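Side-chain contacts in Lmo0325 protein (Listeria monocytogenes EGD-e, PDB 4RYK), which probably binds DNA through an N-terminal helix-turn-helix domain as a regulator of transcription, with an all-helical C-terminal domain of the Rgg type: residues V62-D65 with E66-I70; Q179-F182 with Y183-L187. All blocks are in the same frame, centred on the assembly; numbering follows the deposited sequence.

Interaction 1 of 2, residues V62-D65 with E66-I70; sequences VPLD and EFFFI
Leu-64 and Phe-68, one turn apart at the start of helix 64-71, run side by side: CD1 of Leu-64 meets the ring edge of Phe-68 in its plane, 3.7 Å from CE2. One face of the Phe-68 ring takes CD1 of Phe-67 near its rim, 3.9 Å above the plane. Val-62, still in the loop, adds CG1, which lies 3.9 Å from CB of Phe-67. This is the tight part. The Phe-67 ring continues it, reaching Leu-13 and Ile-14 and meeting Phe-53 edge-to-face, so the short helix packs on helices 10-20 and 50-60 of the helix-turn-helix region. Pro-63 holds the N-cap position, and its O accepts the N-H of Phe-67 at 2.9 Å with an N-H...O angle of 161°.

Pro-63 and Asp-65 are partly exposed. Extended Glu-66 (chi1 -178°, chi2 -174°) crosses Pro-63 with OE1 3.5 Å from CD, while the second subunit closes over the acidic side: its Leu-161 N-H holds Glu-66 OE2, and its Tyr-196 OH bonds Asp-65 OD2, which also salt-bridges Arg-198 of its own chain. Leu-64 and Phe-68 pack reciprocally on their counterparts there, and Phe-69 stacks on Tyr-196; the dimer interface is thus both apolar and polar.

Interaction 2 of 2, residues Q179-F182 with Y183-L187; sequences QIHF and YQIML
Over one face of the His-181 imidazole, displaced toward its rim, stands CG1 of Ile-185, 4.1 Å above the ring plane. The two side chains lie alongside and point the same way, four residues apart on helix 176-193. With CG of His-181 anti to the backbone N (chi1 170°), the ring is set beside the carbonyl carbon, and NE2 is its nearest atom to Ile-185, 4.2 Å from CG1. That same CG1 also sits 3.3 Å from O of His-181.

Ile-180 and Gln-184 repeat the parallel course one residue earlier, touching through one methyl and the amide nitrogen: the branch CG2 of Ile-180 approaches NE2 of Gln-184 at 3.9 Å, while CG of the extended glutamine lies 3.6 Å from O of Ile-180. Gln-184 and His-181 are on the exposed side. Both pairs follow the i to i+4 spacing of a regular alpha-helix, here inside the Rgg-type C-terminal domain, which belongs to the TPR clan of helical repeats. Ile-180 O accepts Gln-184 N at 2.9 Å, and Phe-182 O accepts N of selenomethionine Met-186 at 2.8 Å in a nearly straight bond of 173°.

Tyr-183 turns to another side, where CG of Leu-187 lies 3.9 Å above one face of its ring, toward the rim; the tyrosine also packs on Leu-210 of helix 197-216 and on Val-226 of helix 220-235. On the buried side, Phe-182 meets Phe-174 edge-to-face, and the bent chain of Met-186 packs against Phe-203, Leu-206 and Phe-207.

Interactions 1 and 2 are both local contacts, one at the start of a helix and the other inside one, but they serve different domains: helix 64-71 packs on the helices of the helix-turn-helix region, and helix 176-193 belongs to the Rgg-type C-terminal domain. Their centres are 34 Å apart, on opposite sides of the chain's centre, and their nearest atoms are about 22 Å apart, so neither touches the other. Interaction 1 is reached by the second subunit; no other chain of the assembly touches the 179-187 segments. Neither contains a residue of the bound glycan's pocket, formed by Thr-30 to Ser-34. Near interaction 2, a PEG molecule, probably from the crystallisation liquor, lies about 4 Å from the Tyr-183 side chain.

Interaction 1 of 2, residues V62-D65 with E66-I70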
loop_
_atom_site.group_PDB
_atom_site.type_symbol
_atom_site.label_atom_id
_atom_site.label_comp_id
_atom_site.label_asym_id
_atom_site.label_seq_id
_atom_site.Cartn_x
_atom_site.Cartn_y
_atom_site.Cartn_z
ATOM N N VAL A 62 7.215 -15.613 -3.690
ATOM C CA VAL A 62 7.321 -14.483 -2.805
ATOM C C VAL A 62 7.690 -13.257 -3.637
ATOM O O VAL A 62 8.756 -13.241 -4.179
ATOM C CB VAL A 62 8.406 -14.720 -1.743
ATOM C CG1 VAL A 62 8.583 -13.477 -0.913
ATOM C CG2 VAL A 62 8.017 -15.881 -0.827
ATOM N N PRO A 63 6.795 -12.268 -3.755
ATOM C CA PRO A 63 7.170 -11.039 -4.495
ATOM C C PRO A 63 8.331 -10.348 -3.812
ATOM O O PRO A 63 8.481 -10.403 -2.586
ATOM C CB PRO A 63 5.903 -10.158 -4.405
ATOM C CG PRO A 63 4.761 -11.153 -4.270
ATOM C CD PRO A 63 5.335 -12.326 -3.474
ATOM N N LEU A 64 9.136 -9.696 -4.608
ATOM C CA LEU A 64 10.288 -8.923 -4.151
ATOM C C LEU A 64 10.003 -8.053 -2.931
ATOM O O LEU A 64 10.741 -8.081 -1.970
ATOM C CB LEU A 64 10.801 -8.072 -5.336
ATOM C CG LEU A 64 12.092 -7.271 -5.131
ATOM C CD1 LEU A 64 13.269 -8.150 -4.782
ATOM C CD2 LEU A 64 12.427 -6.440 -6.382
ATOM N N ASP A 65 8.929 -7.281 -2.945
ATOM C CA ASP A 65 8.707 -6.373 -1.841
ATOM C C ASP A 65 8.413 -7.160 -0.541
ATOM O O ASP A 65 8.748 -6.694 0.539
ATOM C CB ASP A 65 7.502 -5.488 -2.144
ATOM C CG ASP A 65 7.334 -4.361 -1.134
ATOM O OD1 ASP A 65 8.191 -3.433 -1.179
ATOM O OD2 ASP A 65 6.349 -4.366 -0.335
ATOM N N GLU A 66 7.713 -8.293 -0.647
ATOM C CA GLU A 66 7.387 -9.117 0.551
ATOM C C GLU A 66 8.684 -9.706 1.042
ATOM O O GLU A 66 8.946 -9.777 2.257
ATOM C CB GLU A 66 6.383 -10.227 0.209
ATOM C CG GLU A 66 6.006 -11.053 1.434
ATOM C CD GLU A 66 5.127 -12.252 1.151
ATOM O OE1 GLU A 66 4.667 -12.476 0.001
ATOM O OE2 GLU A 66 4.875 -12.958 2.142
ATOM N N PHE A 67 9.539 -10.124 0.106
ATOM C CA PHE A 67 10.803 -10.684 0.521
ATOM C C PHE A 67 11.546 -9.656 1.378
ATOM O O PHE A 67 12.086 -10.015 2.442
ATOM C CB PHE A 67 11.657 -11.125 -0.683
ATOM C CG PHE A 67 13.058 -11.534 -0.305
ATOM C CD1 PHE A 67 14.076 -10.592 -0.234
ATOM C CD2 PHE A 67 13.346 -12.858 0.006
ATOM C CE1 PHE A 67 15.353 -10.940 0.161
ATOM C CE2 PHE A 67 14.638 -13.212 0.412
ATOM C CZ PHE A 67 15.628 -12.253 0.469
ATOM N N PHE A 68 11.578 -8.380 0.921
ATOM C CA PHE A 68 12.321 -7.405 1.670
ATOM C C PHE A 68 11.683 -7.053 2.986
ATOM O O PHE A 68 12.381 -6.740 3.951
ATOM C CB PHE A 68 12.671 -6.116 0.866
ATOM C CG PHE A 68 13.930 -6.267 0.116
ATOM C CD1 PHE A 68 15.143 -6.012 0.726
ATOM C CD2 PHE A 68 13.924 -6.804 -1.150
ATOM C CE1 PHE A 68 16.347 -6.210 0.056
ATOM C CE2 PHE A 68 15.120 -7.041 -1.818
ATOM C CZ PHE A 68 16.329 -6.739 -1.210
ATOM N N PHE A 69 10.367 -7.111 3.031
ATOM C CA PHE A 69 9.702 -6.940 4.288
ATOM C C PHE A 69 10.168 -7.996 5.290
ATOM O O PHE A 69 10.449 -7.669 6.407
ATOM C CB PHE A 69 8.188 -6.985 4.103
ATOM C CG PHE A 69 7.426 -6.798 5.392
ATOM C CD1 PHE A 69 7.363 -5.544 5.999
ATOM C CD2 PHE A 69 6.838 -7.888 6.030
ATOM C CE1 PHE A 69 6.696 -5.378 7.195
ATOM C CE2 PHE A 69 6.180 -7.720 7.227
ATOM C CZ PHE A 69 6.093 -6.475 7.789
ATOM N N ILE A 70 10.191 -9.265 4.884
ATOM C CA ILE A 70 10.679 -10.380 5.718
ATOM C C ILE A 70 12.143 -10.174 6.059
ATOM O O ILE A 70 12.538 -10.253 7.205
ATOM C CB ILE A 70 10.516 -11.722 5.003
ATOM C CG1 ILE A 70 9.051 -11.963 4.713
ATOM C CG2 ILE A 70 11.056 -12.870 5.909
ATOM C CD1 ILE A 70 8.762 -13.109 3.751
#

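Interaction 2 of 2, residues Q179-F182 with Y183-L187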
loop_
_atom_site.group_PDB
_atom_site.type_symbol
_atom_site.label_atom_id
_atom_site.label_comp_id
_atom_site.label_asym_id
_atom_site.label_seq_id
_atom_site.Cartn_x
_atom_site.Cartn_y
_atom_site.Cartn_z
ATOM N N GLN A 179 5.788 28.054 -7.548
ATOM C CA GLN A 179 4.911 27.045 -6.947
ATOM C C GLN A 179 4.019 26.445 -7.999
ATOM O O GLN A 179 3.907 25.238 -8.079
ATOM C CB GLN A 179 4.026 27.630 -5.892
ATOM C CG GLN A 179 4.781 28.097 -4.663
ATOM C CD GLN A 179 3.876 28.839 -3.683
ATOM O OE1 GLN A 179 2.952 29.528 -4.085
ATOM N NE2 GLN A 179 4.141 28.692 -2.402
ATOM N N ILE A 180 3.411 27.277 -8.841
ATOM C CA ILE A 180 2.516 26.781 -9.898
ATOM C C ILE A 180 3.226 25.967 -10.953
ATOM O O ILE A 180 2.729 24.910 -11.376
ATOM C CB ILE A 180 1.763 27.942 -10.538
ATOM C CG1 ILE A 180 0.727 28.467 -9.529
ATOM C CG2 ILE A 180 1.114 27.529 -11.861
ATOM C CD1 ILE A 180 0.261 29.884 -9.837
ATOM N N HIS A 181 4.380 26.453 -11.390
ATOM C CA HIS A 181 5.208 25.727 -12.329
ATOM C C HIS A 181 5.621 24.342 -11.773
ATOM O O HIS A 181 5.550 23.340 -12.467
ATOM C CB HIS A 181 6.459 26.570 -12.701
ATOM C CG HIS A 181 7.490 25.813 -13.488
ATOM N ND1 HIS A 181 7.475 25.725 -14.866
ATOM C CD2 HIS A 181 8.565 25.087 -13.081
ATOM C CE1 HIS A 181 8.498 24.995 -15.276
ATOM N NE2 HIS A 181 9.182 24.606 -14.215
ATOM N N PHE A 182 6.054 24.281 -10.535
ATOM C CA PHE A 182 6.411 22.990 -9.953
ATOM C C PHE A 182 5.179 22.061 -9.830
ATOM O O PHE A 182 5.263 20.873 -10.096
ATOM C CB PHE A 182 7.064 23.138 -8.562
ATOM C CG PHE A 182 8.475 23.639 -8.575
ATOM C CD1 PHE A 182 9.338 23.403 -9.631
ATOM C CD2 PHE A 182 8.956 24.320 -7.498
ATOM C CE1 PHE A 182 10.645 23.874 -9.626
ATOM C CE2 PHE A 182 10.251 24.823 -7.494
ATOM C CZ PHE A 182 11.101 24.600 -8.554
ATOM N N TYR A 183 4.063 22.611 -9.392
ATOM C CA TYR A 183 2.811 21.906 -9.366
ATOM C C TYR A 183 2.449 21.251 -10.716
ATOM O O TYR A 183 2.081 20.062 -10.760
ATOM C CB TYR A 183 1.696 22.858 -8.888
ATOM C CG TYR A 183 0.303 22.254 -8.929
ATOM C CD1 TYR A 183 -0.174 21.534 -7.867
ATOM C CD2 TYR A 183 -0.544 22.429 -10.012
ATOM C CE1 TYR A 183 -1.444 20.972 -7.903
ATOM C CE2 TYR A 183 -1.816 21.876 -10.037
ATOM C CZ TYR A 183 -2.253 21.145 -8.977
ATOM O OH TYR A 183 -3.504 20.556 -8.949
ATOM N N GLN A 184 2.567 22.006 -11.810
ATOM C CA GLN A 184 2.340 21.451 -13.147
ATOM C C GLN A 184 3.317 20.302 -13.443
ATOM O O GLN A 184 2.917 19.257 -13.883
ATOM C CB GLN A 184 2.355 22.542 -14.227
ATOM C CG GLN A 184 1.091 23.391 -14.158
ATOM C CD GLN A 184 1.136 24.684 -14.988
ATOM O OE1 GLN A 184 2.129 25.021 -15.673
ATOM N NE2 GLN A 184 0.040 25.434 -14.921
ATOM N N ILE A 185 4.575 20.426 -13.114
ATOM C CA ILE A 185 5.472 19.261 -13.277
ATOM C C ILE A 185 5.073 18.051 -12.416
ATOM O O ILE A 185 5.086 16.920 -12.899
ATOM C CB ILE A 185 6.898 19.630 -12.896
ATOM C CG1 ILE A 185 7.374 20.876 -13.653
ATOM C CG2 ILE A 185 7.827 18.457 -13.115
ATOM C CD1 ILE A 185 7.905 20.628 -15.036
HETATM N N MSE A 186 4.759 18.301 -11.135
HETATM C CA MSE A 186 4.241 17.301 -10.154
HETATM C C MSE A 186 3.094 16.585 -10.854
HETATM O O MSE A 186 2.996 15.352 -10.811
HETATM C CB MSE A 186 3.842 17.912 -8.743
HETATM C CG MSE A 186 3.325 17.235 -7.327
HETATM SE SE MSE A 186 1.389 16.809 -7.735
HETATM C CE MSE A 186 0.966 18.601 -7.100
ATOM N N LEU A 187 2.174 17.320 -11.459
ATOM C CA LEU A 187 0.982 16.663 -12.041
ATOM C C LEU A 187 1.330 15.600 -13.069
ATOM O O LEU A 187 0.645 14.615 -13.128
ATOM C CB LEU A 187 -0.013 17.632 -12.664
ATOM C CG LEU A 187 -0.862 18.459 -11.716
ATOM C CD1 LEU A 187 -1.813 19.336 -12.539
ATOM C CD2 LEU A 187 -1.619 17.561 -10.729
#